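Side-chain contacts in flap endonuclease 1 (Desulfurococcus amylolyticus, PDB 3ORY), which probably cleaves the 5' flaps of branched DNA formed in replication and repair, as flap endonucleases do: residues A[76-79]-A[80-84]; A[29-32]-A[33-36]; A[233-236]-A[237-241]. All blocks are in the same frame, centred on the assembly; numbering follows the deposited sequence.

Interaction 1 of 3, residues A[76-79]-A[80-84]; sequences FYRT and INIVE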
loop_
_atom_site.group_PDB
_atom_site.type_symbol
_atom_site.label_atom_id
_atom_site.label_comp_id
_atom_site.label_asym_id
_atom_site.label_seq_id
_atom_site.Cartn_x
_atom_site.Cartn_y
_atom_site.Cartn_z
ATOM N N PHE A 76 -3.657 3.609 13.605
ATOM C CA PHE A 76 -3.313 4.307 14.837
ATOM C C PHE A 76 -1.838 4.138 15.208
ATOM O O PHE A 76 -1.081 5.109 15.241
ATOM C CB PHE A 76 -4.226 3.829 15.971
ATOM C CG PHE A 76 -3.977 4.510 17.298
ATOM C CD1 PHE A 76 -4.174 5.886 17.448
ATOM C CD2 PHE A 76 -3.582 3.763 18.409
ATOM C CE1 PHE A 76 -3.956 6.505 18.695
ATOM C CE2 PHE A 76 -3.366 4.374 19.654
ATOM C CZ PHE A 76 -3.557 5.743 19.793
ATOM N N TYR A 77 -1.432 2.903 15.459
ATOM C CA TYR A 77 -0.098 2.637 15.991
ATOM C C TYR A 77 1.031 2.922 15.005
ATOM O O TYR A 77 2.072 3.439 15.400
ATOM C CB TYR A 77 -0.003 1.216 16.563
ATOM C CG TYR A 77 -0.824 1.050 17.827
ATOM C CD1 TYR A 77 -0.456 1.705 19.013
ATOM C CD2 TYR A 77 -1.962 0.240 17.848
ATOM C CE1 TYR A 77 -1.209 1.560 20.185
ATOM C CE2 TYR A 77 -2.719 0.085 19.023
ATOM C CZ TYR A 77 -2.336 0.752 20.177
ATOM O OH TYR A 77 -3.080 0.610 21.327
ATOM N N ARG A 78 0.819 2.597 13.728
ATOM C CA ARG A 78 1.838 2.848 12.711
ATOM C C ARG A 78 2.015 4.340 12.452
ATOM O O ARG A 78 3.144 4.809 12.292
ATOM C CB ARG A 78 1.514 2.111 11.409
ATOM C CG ARG A 78 2.462 2.406 10.241
ATOM C CD ARG A 78 3.900 1.971 10.546
ATOM N NE ARG A 78 3.985 0.568 10.959
ATOM C CZ ARG A 78 5.093 -0.167 10.887
ATOM N NH1 ARG A 78 6.210 0.356 10.402
ATOM N NH2 ARG A 78 5.080 -1.431 11.284
ATOM N N THR A 79 0.908 5.085 12.420
ATOM C CA THR A 79 0.986 6.534 12.202
ATOM C C THR A 79 1.730 7.218 13.348
ATOM O O THR A 79 2.530 8.124 13.112
ATOM C CB THR A 79 -0.392 7.183 11.987
ATOM O OG1 THR A 79 -1.031 6.568 10.857
ATOM C CG2 THR A 79 -0.256 8.684 11.715
ATOM N N ILE A 80 1.453 6.777 14.574
ATOM C CA ILE A 80 2.182 7.246 15.760
ATOM C C ILE A 80 3.681 7.016 15.591
ATOM O O ILE A 80 4.471 7.936 15.793
ATOM C CB ILE A 80 1.679 6.584 17.064
ATOM C CG1 ILE A 80 0.272 7.082 17.384
ATOM C CG2 ILE A 80 2.615 6.911 18.259
ATOM C CD1 ILE A 80 -0.340 6.429 18.609
ATOM N N ASN A 81 4.061 5.799 15.195
ATOM C CA ASN A 81 5.481 5.451 14.987
ATOM C C ASN A 81 6.154 6.321 13.948
ATOM O O ASN A 81 7.302 6.731 14.118
ATOM C CB ASN A 81 5.629 4.006 14.542
ATOM C CG ASN A 81 5.388 3.026 15.648
ATOM O OD1 ASN A 81 5.833 3.211 16.803
ATOM N ND2 ASN A 81 4.695 1.941 15.306
ATOM N N ILE A 82 5.423 6.584 12.869
ATOM C CA ILE A 82 5.912 7.394 11.757
ATOM C C ILE A 82 6.188 8.821 12.241
ATOM O O ILE A 82 7.257 9.372 11.996
ATOM C CB ILE A 82 4.902 7.342 10.579
ATOM C CG1 ILE A 82 4.989 5.981 9.887
ATOM C CG2 ILE A 82 5.147 8.443 9.579
ATOM C CD1 ILE A 82 3.902 5.759 8.837
ATOM N N VAL A 83 5.227 9.390 12.959
ATOM C CA VAL A 83 5.390 10.702 13.596
ATOM C C VAL A 83 6.547 10.730 14.615
ATOM O O VAL A 83 7.323 11.690 14.634
ATOM C CB VAL A 83 4.064 11.184 14.236
ATOM C CG1 VAL A 83 4.286 12.410 15.112
ATOM C CG2 VAL A 83 3.021 11.492 13.139
ATOM N N GLU A 84 6.668 9.679 15.431
ATOM C CA GLU A 84 7.767 9.560 16.420
ATOM C C GLU A 84 9.143 9.506 15.762
ATOM O O GLU A 84 10.152 9.892 16.366
ATOM C CB GLU A 84 7.569 8.342 17.331
ATOM C CG GLU A 84 6.514 8.558 18.419
ATOM C CD GLU A 84 6.095 7.286 19.142
ATOM O OE1 GLU A 84 6.483 6.181 18.710
ATOM O OE2 GLU A 84 5.363 7.392 20.151
HETATM O O HOH W 1 2.882 3.126 17.965
#
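Ile80 sets its CD1 methyl over one face of the Phe76 ring, a CH-pi contact in which CD1 lies 3.7 Å from the ring centroid and 19° off the normal. The methyl is displaced toward the rim, with Phe76 CZ the nearest ring atom to Ile80 CD1 at 3.5 Å. Phe76 reaches this place because its CG stands anti to the backbone N (chi1 -179°), which leans the ring, standing out from the helix, toward Ile80. The same ring turns its CD2 onto the face of Tyr77, over the ring centre, while Tyr77 CE2 lies at the edge of the Phe76 ring, in its plane. Two residues on, Arg78 and Ile82 meet at about a right angle, Arg78 CG touching Ile82 CD1 at 3.9 Å. All of this runs along helix 70-84, which belongs to the beta-alpha-beta crossover joining the parallel strands 37-41 and 88-93; the Phe76-Ile80 and Arg78-Ile82 pairs are four residues apart, as are the partners of the backbone bonds. Of these, Val83 N to Thr79 O is nearly straight (172°). Tyr77 O is gripped twice, by Asn81 N at 3.1 Å and by a water that donates to it at 2.7 Å. That water also donates, weakly, to Asn81 OD1. The amide ND2 of Asn81 comes close to Tyr77 O too, but at an angle too poor for a bond. Beyond this shell, the bent Arg78 chain carries NH2 to Ser205 O and NH1, weakly, to Leu202 O. Thr79 OG1, buried, is hydrogen-bonded to Leu75 O and to Tyr91 OH of strand 88-93. Leu152 and Met156 of helix 143-156 and Val318 and Leu322 of helix 315-325 pack against Phe76.

Interaction 2 of 3, residues A[29-32]-A[33-36]; sequences DLRI and LHGK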
loop_
_atom_site.group_PDB
_atom_site.type_symbol
_atom_site.label_atom_id
_atom_site.label_comp_id
_atom_site.label_asym_id
_atom_site.label_seq_id
_atom_site.Cartn_x
_atom_site.Cartn_y
_atom_site.Cartn_z
ATOM N N ASP A 29 16.483 2.902 9.127
ATOM C CA ASP A 29 15.249 3.004 9.923
ATOM C C ASP A 29 14.461 4.263 9.557
ATOM O O ASP A 29 14.959 5.140 8.848
ATOM C CB ASP A 29 15.536 2.959 11.436
ATOM C CG ASP A 29 16.626 3.941 11.869
ATOM O OD1 ASP A 29 16.996 4.847 11.083
ATOM O OD2 ASP A 29 17.119 3.798 13.011
ATOM N N LEU A 30 13.235 4.345 10.059
ATOM C CA LEU A 30 12.350 5.480 9.814
ATOM C C LEU A 30 12.994 6.858 10.041
ATOM O O LEU A 30 12.721 7.794 9.291
ATOM C CB LEU A 30 11.081 5.329 10.660
ATOM C CG LEU A 30 9.801 4.688 10.107
ATOM C CD1 LEU A 30 10.047 3.638 9.037
ATOM C CD2 LEU A 30 8.972 4.102 11.250
ATOM N N ARG A 31 13.859 6.969 11.054
ATOM C CA ARG A 31 14.417 8.262 11.476
ATOM C C ARG A 31 15.259 8.961 10.398
ATOM O O ARG A 31 15.336 10.192 10.374
ATOM C CB ARG A 31 15.209 8.121 12.788
ATOM C CG ARG A 31 15.144 9.339 13.733
ATOM C CD ARG A 31 16.103 10.477 13.310
ATOM N NE ARG A 31 16.451 11.413 14.389
ATOM C CZ ARG A 31 15.663 12.388 14.850
ATOM N NH1 ARG A 31 14.441 12.578 14.355
ATOM N NH2 ARG A 31 16.098 13.172 15.833
ATOM N N ILE A 32 15.871 8.193 9.501
ATOM C CA ILE A 32 16.615 8.786 8.382
ATOM C C ILE A 32 15.749 9.783 7.572
ATOM O O ILE A 32 16.254 10.779 7.052
ATOM C CB ILE A 32 17.309 7.696 7.497
ATOM C CG1 ILE A 32 18.751 7.455 7.974
ATOM C CG2 ILE A 32 17.346 8.085 6.024
ATOM C CD1 ILE A 32 18.918 6.293 8.942
ATOM N N LEU A 33 14.441 9.531 7.519
ATOM C CA LEU A 33 13.504 10.393 6.786
ATOM C C LEU A 33 12.929 11.543 7.625
ATOM O O LEU A 33 11.971 12.200 7.208
ATOM C CB LEU A 33 12.359 9.553 6.198
ATOM C CG LEU A 33 12.690 8.501 5.129
ATOM C CD1 LEU A 33 11.496 7.570 4.906
ATOM C CD2 LEU A 33 13.121 9.145 3.820
ATOM N N HIS A 34 13.517 11.792 8.796
ATOM C CA HIS A 34 13.033 12.829 9.714
ATOM C C HIS A 34 12.851 14.151 8.985
ATOM O O HIS A 34 13.696 14.544 8.175
ATOM C CB HIS A 34 13.994 13.015 10.904
ATOM C CG HIS A 34 15.272 13.713 10.546
ATOM N ND1 HIS A 34 15.398 15.087 10.563
ATOM C CD2 HIS A 34 16.469 13.231 10.135
ATOM C CE1 HIS A 34 16.621 15.420 10.187
ATOM N NE2 HIS A 34 17.292 14.312 9.924
ATOM N N GLY A 35 11.736 14.821 9.262
ATOM C CA GLY A 35 11.426 16.106 8.640
ATOM C C GLY A 35 10.782 16.038 7.262
ATOM O O GLY A 35 10.303 17.052 6.764
ATOM N N LYS A 36 10.768 14.858 6.638
ATOM C CA LYS A 36 10.181 14.713 5.292
ATOM C C LYS A 36 8.667 14.529 5.332
ATOM O O LYS A 36 8.122 13.918 6.253
ATOM C CB LYS A 36 10.830 13.561 4.510
ATOM C CG LYS A 36 12.348 13.704 4.287
ATOM C CD LYS A 36 12.678 14.719 3.200
ATOM C CE LYS A 36 14.065 15.362 3.391
ATOM N NZ LYS A 36 15.131 14.362 3.675
#
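Arg31 and His34 are brought together by two torsions: the arginine chain bends at chi2 (-80°), and the histidine CG sits between its own backbone N and carbonyl carbon (chi1 73°). Arg31 NH1 thus arrives beside His34 CB at 3.5 Å, and the two side chains cross with guanidinium and imidazole planes 56° apart, so they do not stack. Arg31 NH1 stays 4.6 Å from His34 ND1, and any proton gained by the imidazole would probably be disfavoured a little by this neighbour. Beneath them, Arg31 O accepts from His34 N at 2.9 Å. That oxygen also lies at the edge of the imidazole, in its plane, 3.3 Å from His34 CD2. The backbone here is a 3-10 segment, residues 30-32, in which bonds span three residues: Leu33 N donates to Leu30 O at 3.0 Å. It runs straight into a type II beta turn from Leu33 to Lys36, closed by Lys36 N to Leu33 O, also 3.0 Å, with Gly35 taking the positive phi that this turn type favours. The turn delivers the chain into strand 37-41 of the central sheet. Leu33, which is buried, packs against Tyr181, the ring that also receives a cation-pi contact from Lys36, while Leu30 leans on Ala85 and Leu202.

Interaction 3 of 3, residues A[233-236]-A[237-241]; sequences LGIT and LENLI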
loop_
_atom_site.group_PDB
_atom_site.type_symbol
_atom_site.label_atom_id
_atom_site.label_comp_id
_atom_site.label_asym_id
_atom_site.label_seq_id
_atom_site.Cartn_x
_atom_site.Cartn_y
_atom_site.Cartn_z
ATOM N N LEU A 233 16.988 0.204 -15.828
ATOM C CA LEU A 233 16.253 -0.794 -16.612
ATOM C C LEU A 233 16.410 -0.594 -18.117
ATOM O O LEU A 233 16.100 -1.489 -18.898
ATOM C CB LEU A 233 14.769 -0.807 -16.227
ATOM C CG LEU A 233 14.373 -1.501 -14.917
ATOM C CD1 LEU A 233 12.870 -1.461 -14.723
ATOM C CD2 LEU A 233 14.856 -2.936 -14.890
ATOM N N GLY A 234 16.889 0.582 -18.517
ATOM C CA GLY A 234 17.041 0.923 -19.934
ATOM C C GLY A 234 15.713 1.065 -20.660
ATOM O O GLY A 234 15.591 0.675 -21.826
ATOM N N ILE A 235 14.710 1.599 -19.959
ATOM C CA ILE A 235 13.354 1.750 -20.508
ATOM C C ILE A 235 12.830 3.185 -20.339
ATOM O O ILE A 235 13.312 3.932 -19.498
ATOM C CB ILE A 235 12.338 0.752 -19.871
ATOM C CG1 ILE A 235 12.202 0.984 -18.360
ATOM C CG2 ILE A 235 12.725 -0.702 -20.163
ATOM C CD1 ILE A 235 11.094 0.169 -17.704
ATOM N N THR A 236 11.849 3.551 -21.157
ATOM C CA THR A 236 11.164 4.829 -21.038
ATOM C C THR A 236 10.033 4.700 -20.031
ATOM O O THR A 236 9.657 3.584 -19.646
ATOM C CB THR A 236 10.561 5.257 -22.387
ATOM O OG1 THR A 236 9.567 4.297 -22.766
ATOM C CG2 THR A 236 11.651 5.356 -23.486
ATOM N N LEU A 237 9.465 5.831 -19.617
ATOM C CA LEU A 237 8.287 5.819 -18.756
ATOM C C LEU A 237 7.121 5.097 -19.450
ATOM O O LEU A 237 6.403 4.322 -18.816
ATOM C CB LEU A 237 7.881 7.243 -18.333
ATOM C CG LEU A 237 6.600 7.368 -17.484
ATOM C CD1 LEU A 237 6.661 6.573 -16.173
ATOM C CD2 LEU A 237 6.255 8.835 -17.195
ATOM N N GLU A 238 6.933 5.339 -20.748
ATOM C CA GLU A 238 5.885 4.613 -21.495
ATOM C C GLU A 238 6.093 3.096 -21.430
ATOM O O GLU A 238 5.131 2.353 -21.242
ATOM C CB GLU A 238 5.772 5.101 -22.950
ATOM C CG GLU A 238 5.065 6.452 -23.069
ATOM C CD GLU A 238 4.749 6.839 -24.502
ATOM O OE1 GLU A 238 4.661 5.943 -25.374
ATOM O OE2 GLU A 238 4.573 8.048 -24.751
ATOM N N ASN A 239 7.343 2.651 -21.578
ATOM C CA ASN A 239 7.692 1.232 -21.403
ATOM C C ASN A 239 7.285 0.729 -20.017
ATOM O O ASN A 239 6.710 -0.354 -19.898
ATOM C CB ASN A 239 9.197 0.986 -21.550
ATOM C CG ASN A 239 9.738 1.222 -22.968
ATOM O OD1 ASN A 239 9.008 1.275 -23.980
ATOM N ND2 ASN A 239 11.048 1.360 -23.035
ATOM N N LEU A 240 7.589 1.508 -18.972
ATOM C CA LEU A 240 7.234 1.115 -17.596
ATOM C C LEU A 240 5.718 0.978 -17.423
ATOM O O LEU A 240 5.220 0.007 -16.825
ATOM C CB LEU A 240 7.778 2.123 -16.571
ATOM C CG LEU A 240 7.577 1.733 -15.094
ATOM C CD1 LEU A 240 8.428 0.488 -14.740
ATOM C CD2 LEU A 240 7.884 2.867 -14.136
ATOM N N ILE A 241 4.986 1.966 -17.928
ATOM C CA ILE A 241 3.528 1.909 -17.909
ATOM C C ILE A 241 3.041 0.650 -18.644
ATOM O O ILE A 241 2.155 -0.056 -18.162
ATOM C CB ILE A 241 2.913 3.193 -18.511
ATOM C CG1 ILE A 241 3.162 4.376 -17.570
ATOM C CG2 ILE A 241 1.411 3.002 -18.773
ATOM C CD1 ILE A 241 2.845 5.763 -18.191
#
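Ile235 starts its contact at CB, 3.6 Å from Asn239 CB on the first turn of the next helix. The CG2 branch stays beside the same carbon, Asn239 CB, at 4.1 Å. The other branch leaves with CG1 lodged between the backbone N and the carbonyl carbon (chi1 62°) and then runs extended, which sends CD1 along the helix to Leu240. There Ile235 CD1 packs 4.0 Å from Leu240 CD1 and equally close to Leu240 CA. Leu230 of helix 226-233 and Leu265 of helix 261-271 join Ile235 in this apolar cluster.

Next to it Thr236 is the N-cap: its OG1 accepts from Asn239 N at 3.0 Å in a fairly straight bond (164°), and its O takes Leu240 N at 3.0 Å. The Asn239 side chain lies beside Thr236, its CB 3.3 Å from Thr236 O. With an alanine here the amide group beside Thr236 would be gone, which would probably leave a gap between the cap residue and the first turn.

Gly234, with positive phi, closes helix 226-233 in a Schellman motif. Gly234 and Thr236 thus mark the two ends of a short link, from the C-terminus of helix 226-233 to the N-terminus of helix 237-247. The second helix, followed by 261-271, is consistent with the helix-two-turn-helix unit that in FEN1 relatives contacts duplex DNA.

Overall arrangement
Interactions 1 and 2 are neighbours, their centres about 12 Å apart, and they touch where Leu30 CD2 packs on Asn81 O at 4.2 Å. Both also lean on Leu202, met by Leu30 from one and by Ile82 from the other, so the turn before strand 37-41 and the end of helix 70-84 share one patch. Interaction 3 stands apart, its centre about 35 Å from that of interaction 1, on the opposite side of the chain's centre, and about 29 Å from that of interaction 2. A bound phosphate, probably from the crystallisation liquor, lies about 5 Å from the side chain of Glu238, which itself forms a salt bridge with Lys294.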